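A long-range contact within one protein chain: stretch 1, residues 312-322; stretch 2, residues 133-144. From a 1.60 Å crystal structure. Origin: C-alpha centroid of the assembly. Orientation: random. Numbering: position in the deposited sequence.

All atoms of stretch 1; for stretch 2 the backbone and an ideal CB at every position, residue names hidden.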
# COMPACT_ATOMS: atom_id res chain seq x y z
N GLN A 312 -1.78 4.40 -32.21
CA GLN A 312 -0.50 4.72 -32.84
C GLN A 312 0.12 3.47 -33.45
O GLN A 312 0.72 3.53 -34.53
CB GLN A 312 0.47 5.35 -31.84
CG GLN A 312 1.71 5.97 -32.49
CD GLN A 312 1.37 7.18 -33.37
OE1 GLN A 312 1.01 8.24 -32.86
NE2 GLN A 312 1.48 7.01 -34.69
N ALA A 313 -0.04 2.33 -32.78
CA ALA A 313 0.50 1.09 -33.30
C ALA A 313 -0.17 0.71 -34.63
O ALA A 313 0.49 0.19 -35.53
CB ALA A 313 0.33 -0.04 -32.28
N PHE A 314 -1.46 0.97 -34.75
CA PHE A 314 -2.17 0.67 -35.99
C PHE A 314 -1.64 1.52 -37.13
O PHE A 314 -1.33 1.01 -38.21
CB PHE A 314 -3.68 0.86 -35.80
CG PHE A 314 -4.48 0.72 -37.06
CD1 PHE A 314 -4.66 -0.53 -37.65
CD2 PHE A 314 -5.06 1.83 -37.64
CE1 PHE A 314 -5.41 -0.66 -38.82
CE2 PHE A 314 -5.81 1.71 -38.81
CZ PHE A 314 -5.99 0.46 -39.39
N VAL A 315 -1.51 2.82 -36.88
CA VAL A 315 -0.98 3.74 -37.89
C VAL A 315 0.44 3.38 -38.30
O VAL A 315 0.76 3.35 -39.50
CB VAL A 315 -1.06 5.21 -37.40
CG1 VAL A 315 -0.30 6.13 -38.34
CG2 VAL A 315 -2.51 5.64 -37.30
N ASN A 316 1.30 3.10 -37.33
CA ASN A 316 2.68 2.69 -37.62
C ASN A 316 2.77 1.35 -38.36
O ASN A 316 3.70 1.14 -39.13
CB ASN A 316 3.53 2.64 -36.35
CG ASN A 316 3.67 4.00 -35.69
OD1 ASN A 316 3.29 5.03 -36.26
ND2 ASN A 316 4.20 4.02 -34.48
N SER A 317 1.82 0.45 -38.11
CA SER A 317 1.83 -0.86 -38.77
C SER A 317 1.65 -0.72 -40.27
O SER A 317 2.21 -1.50 -41.05
CB SER A 317 0.74 -1.79 -38.19
OG SER A 317 -0.55 -1.45 -38.66
N ILE A 318 0.87 0.27 -40.68
CA ILE A 318 0.63 0.54 -42.09
C ILE A 318 1.84 1.23 -42.71
O ILE A 318 2.29 0.85 -43.79
CB ILE A 318 -0.59 1.45 -42.27
CG1 ILE A 318 -1.86 0.74 -41.79
CG2 ILE A 318 -0.73 1.88 -43.74
CD1 ILE A 318 -3.06 1.66 -41.65
N LEU A 319 2.36 2.23 -42.02
CA LEU A 319 3.53 2.97 -42.50
C LEU A 319 4.76 2.08 -42.65
O LEU A 319 5.48 2.17 -43.64
CB LEU A 319 3.86 4.13 -41.56
CG LEU A 319 2.92 5.33 -41.60
CD1 LEU A 319 3.28 6.32 -40.50
CD2 LEU A 319 2.97 6.00 -42.96
N ASN A 320 4.99 1.21 -41.66
CA ASN A 320 6.16 0.34 -41.65
C ASN A 320 5.91 -1.07 -42.17
O ASN A 320 6.81 -1.91 -42.14
CB ASN A 320 6.73 0.25 -40.23
CG ASN A 320 7.18 1.60 -39.70
OD1 ASN A 320 7.36 2.55 -40.47
ND2 ASN A 320 7.37 1.68 -38.39
N ASN A 321 4.69 -1.31 -42.65
CA ASN A 321 4.29 -2.62 -43.15
C ASN A 321 4.66 -3.77 -42.22
O ASN A 321 5.24 -4.77 -42.64
CB ASN A 321 4.87 -2.86 -44.55
CG ASN A 321 4.17 -3.98 -45.30
OD1 ASN A 321 3.22 -4.59 -44.80
ND2 ASN A 321 4.63 -4.26 -46.51
N GLN A 322 4.34 -3.62 -40.94
CA GLN A 322 4.55 -4.68 -39.96
C GLN A 322 3.23 -5.12 -39.33
O GLN A 322 2.32 -4.32 -39.16
CB GLN A 322 5.55 -4.24 -38.88
CG GLN A 322 5.58 -5.11 -37.61
CD GLN A 322 5.94 -6.58 -37.84
OE1 GLN A 322 6.22 -7.02 -38.96
NE2 GLN A 322 5.94 -7.36 -36.76
N UNK A 133 -3.43 -6.12 -46.46
CA UNK A 133 -4.05 -5.07 -45.66
C UNK A 133 -3.94 -5.42 -44.19
O UNK A 133 -4.04 -6.59 -43.81
CB UNK A 133 -5.51 -4.87 -46.06
N UNK A 134 -3.71 -4.40 -43.37
CA UNK A 134 -3.62 -4.59 -41.93
C UNK A 134 -5.01 -4.80 -41.34
O UNK A 134 -5.96 -4.12 -41.72
CB UNK A 134 -2.93 -3.39 -41.27
N UNK A 135 -5.12 -5.73 -40.39
CA UNK A 135 -6.36 -5.88 -39.64
C UNK A 135 -6.00 -5.97 -38.16
O UNK A 135 -5.14 -6.77 -37.78
CB UNK A 135 -7.15 -7.11 -40.10
N UNK A 136 -6.64 -5.14 -37.34
CA UNK A 136 -6.31 -5.07 -35.92
C UNK A 136 -7.58 -4.99 -35.08
O UNK A 136 -8.47 -4.18 -35.36
CB UNK A 136 -5.41 -3.87 -35.64
N UNK A 137 -7.65 -5.82 -34.04
CA UNK A 137 -8.76 -5.79 -33.09
C UNK A 137 -8.40 -4.98 -31.85
O UNK A 137 -7.26 -5.05 -31.39
CB UNK A 137 -9.16 -7.21 -32.69
N UNK A 138 -9.37 -4.24 -31.31
CA UNK A 138 -9.10 -3.33 -30.19
C UNK A 138 -8.94 -3.94 -28.80
O UNK A 138 -9.57 -3.50 -27.85
CB UNK A 138 -10.24 -2.31 -30.12
N UNK A 139 -8.08 -4.95 -28.67
CA UNK A 139 -7.76 -5.48 -27.34
C UNK A 139 -6.71 -4.58 -26.68
O UNK A 139 -5.51 -4.89 -26.69
CB UNK A 139 -7.26 -6.92 -27.43
N UNK A 140 -7.16 -3.46 -26.12
CA UNK A 140 -6.23 -2.41 -25.72
C UNK A 140 -5.37 -2.77 -24.51
O UNK A 140 -4.32 -2.16 -24.31
CB UNK A 140 -7.01 -1.13 -25.42
N UNK A 141 -5.77 -3.76 -23.73
CA UNK A 141 -4.96 -4.11 -22.56
C UNK A 141 -3.58 -4.61 -22.98
O UNK A 141 -2.61 -4.46 -22.25
CB UNK A 141 -5.67 -5.17 -21.72
N UNK A 142 -3.48 -5.15 -24.19
CA UNK A 142 -2.17 -5.55 -24.69
C UNK A 142 -1.23 -4.37 -24.87
O UNK A 142 -0.02 -4.57 -24.99
CB UNK A 142 -2.32 -6.29 -26.02
N UNK A 143 -1.76 -3.15 -24.90
CA UNK A 143 -0.93 -1.96 -25.05
C UNK A 143 -0.77 -1.15 -23.78
O UNK A 143 -0.09 -0.13 -23.76
CB UNK A 143 -1.52 -1.06 -26.14
N UNK A 144 -1.39 -1.61 -22.70
CA UNK A 144 -1.33 -0.90 -21.43
C UNK A 144 0.03 -1.11 -20.78
O UNK A 144 0.53 -2.24 -20.76
CB UNK A 144 -2.45 -1.36 -20.50

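At position 133 the CA-to-CB bond points away from stretch 1, and the ideal CB has nothing of it nearby. The helix sets no demand here, and many side chains would do. The residue is Leu 133, which makes no contact.

Position 134 points toward the helix. Its ideal CB lies 4.0 Å from Ser 317 OG, 4.3 Å from Ile 318 CG1 and 4.4 Å from Phe 314 CE1. Farther on are oxygens: Ser 317 O near the helix end, and Asn 321 OD1 and Gln 322 O just beyond it. A short apolar residue could meet the nearer atoms, but a long chain ending in a donor, lysine or arginine, would use the oxygens too. The residue is Lys 134. Its CG lies 3.8 Å from Ile 318 CG1, and its CE is 3.3 Å from Ser 317 O and 3.5 Å from Gln 322 O. Its NZ donates a hydrogen bond to Asn 321 OD1 at 3.1 Å, the only direct one between the stretches.

Position 135 has extended backbone angles and points away. The helix leaves the choice open. Phe 135 turns its ring from the contact.

Position 136, also extended, points toward the helix again. Its ideal CB is 4.0 Å from Phe 314 CD1. An apolar side chain could pack on this ring, while a longer polar one could pass along it toward Ser 317 OG. Ser 317 OG already donates to Phe 314 O at 2.6 Å, so it is better placed to accept. The residue is Gln 136. Its OE1 sits at the edge of the Phe 314 ring, near the ring plane, and 3.3 Å from Phe 314 CA. A water bridges the gap to the serine, donating to Gln 136 OE1 and to Ser 317 OG, at 2.8 Å each.

Positions 137, 138, 139, 140, 141 and 142 are out of reach of stretch 1, which therefore says nothing about their side chains. They are Leu 137, Gly 138, Phe 139, Met 140, Arg 141 and Arg 142. A 3-10 segment starts at 140.

Position 143 ends that segment and points toward the helix, but its ideal CB has nothing within 5.5 Å. A large side chain is needed to cross this space, and the methyl group of Ala 313 favors an apolar end; phenylalanine or methionine would reach, leucine only barely. The residue is Phe 143, whose CE2 reaches Ala 313 CB at 3.5 Å.

Position 144 is out of reach. Asp 144 caps a backbone N just past the stretch.

Stretch 2, residues 133-144: LKFQLGFMRRFD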
# COMPACT_ATOMS: atom_id res chain seq x y z
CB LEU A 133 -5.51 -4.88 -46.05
CG LEU A 133 -5.73 -4.47 -47.51
CD1 LEU A 133 -7.20 -4.52 -47.88
CD2 LEU A 133 -5.17 -3.08 -47.75
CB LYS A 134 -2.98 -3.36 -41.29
CG LYS A 134 -1.56 -3.08 -41.77
CD LYS A 134 -0.69 -4.31 -41.60
CE LYS A 134 0.66 -4.12 -42.27
NZ LYS A 134 1.37 -5.42 -42.47
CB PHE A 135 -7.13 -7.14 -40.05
CG PHE A 135 -8.29 -7.45 -39.15
CD1 PHE A 135 -9.47 -6.75 -39.26
CD2 PHE A 135 -8.17 -8.43 -38.18
CE1 PHE A 135 -10.54 -7.01 -38.41
CE2 PHE A 135 -9.22 -8.70 -37.32
CZ PHE A 135 -10.41 -8.00 -37.44
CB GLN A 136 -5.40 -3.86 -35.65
CG GLN A 136 -4.85 -3.78 -34.23
CD GLN A 136 -3.82 -2.69 -34.07
OE1 GLN A 136 -3.08 -2.38 -35.01
NE2 GLN A 136 -3.77 -2.08 -32.89
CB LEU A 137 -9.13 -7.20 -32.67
CG LEU A 137 -9.96 -7.91 -33.73
CD1 LEU A 137 -9.93 -9.41 -33.50
CD2 LEU A 137 -11.38 -7.38 -33.66
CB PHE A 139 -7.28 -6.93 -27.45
CG PHE A 139 -8.38 -7.90 -27.82
CD1 PHE A 139 -9.56 -7.92 -27.09
CD2 PHE A 139 -8.24 -8.76 -28.90
CE1 PHE A 139 -10.58 -8.80 -27.42
CE2 PHE A 139 -9.26 -9.65 -29.24
CZ PHE A 139 -10.43 -9.66 -28.49
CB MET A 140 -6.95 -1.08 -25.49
CG MET A 140 -7.72 -0.95 -24.18
SD MET A 140 -9.17 -2.00 -24.11
CE MET A 140 -9.89 -1.50 -22.56
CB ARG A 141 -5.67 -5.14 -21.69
CG ARG A 141 -6.96 -4.61 -21.11
CD ARG A 141 -7.46 -5.55 -20.04
NE ARG A 141 -8.84 -5.26 -19.69
CZ ARG A 141 -9.56 -6.01 -18.88
NH1 ARG A 141 -9.03 -7.08 -18.32
NH2 ARG A 141 -10.83 -5.69 -18.63
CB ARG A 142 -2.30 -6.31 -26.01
CG ARG A 142 -3.09 -7.60 -25.89
CD ARG A 142 -2.83 -8.43 -27.11
NE ARG A 142 -3.70 -9.59 -27.20
CZ ARG A 142 -3.43 -10.63 -27.97
NH1 ARG A 142 -2.32 -10.62 -28.69
NH2 ARG A 142 -4.25 -11.67 -28.01
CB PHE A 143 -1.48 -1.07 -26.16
CG PHE A 143 -1.38 -1.71 -27.51
CD1 PHE A 143 -2.39 -2.54 -27.96
CD2 PHE A 143 -0.26 -1.50 -28.30
CE1 PHE A 143 -2.29 -3.14 -29.20
CE2 PHE A 143 -0.16 -2.11 -29.53
CZ PHE A 143 -1.18 -2.93 -29.98
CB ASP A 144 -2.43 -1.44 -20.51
CG ASP A 144 -2.36 -0.84 -19.13
OD1 ASP A 144 -2.72 0.35 -18.97
OD2 ASP A 144 -1.97 -1.55 -18.19
O HOH W 1 -2.34 -3.37 -37.56
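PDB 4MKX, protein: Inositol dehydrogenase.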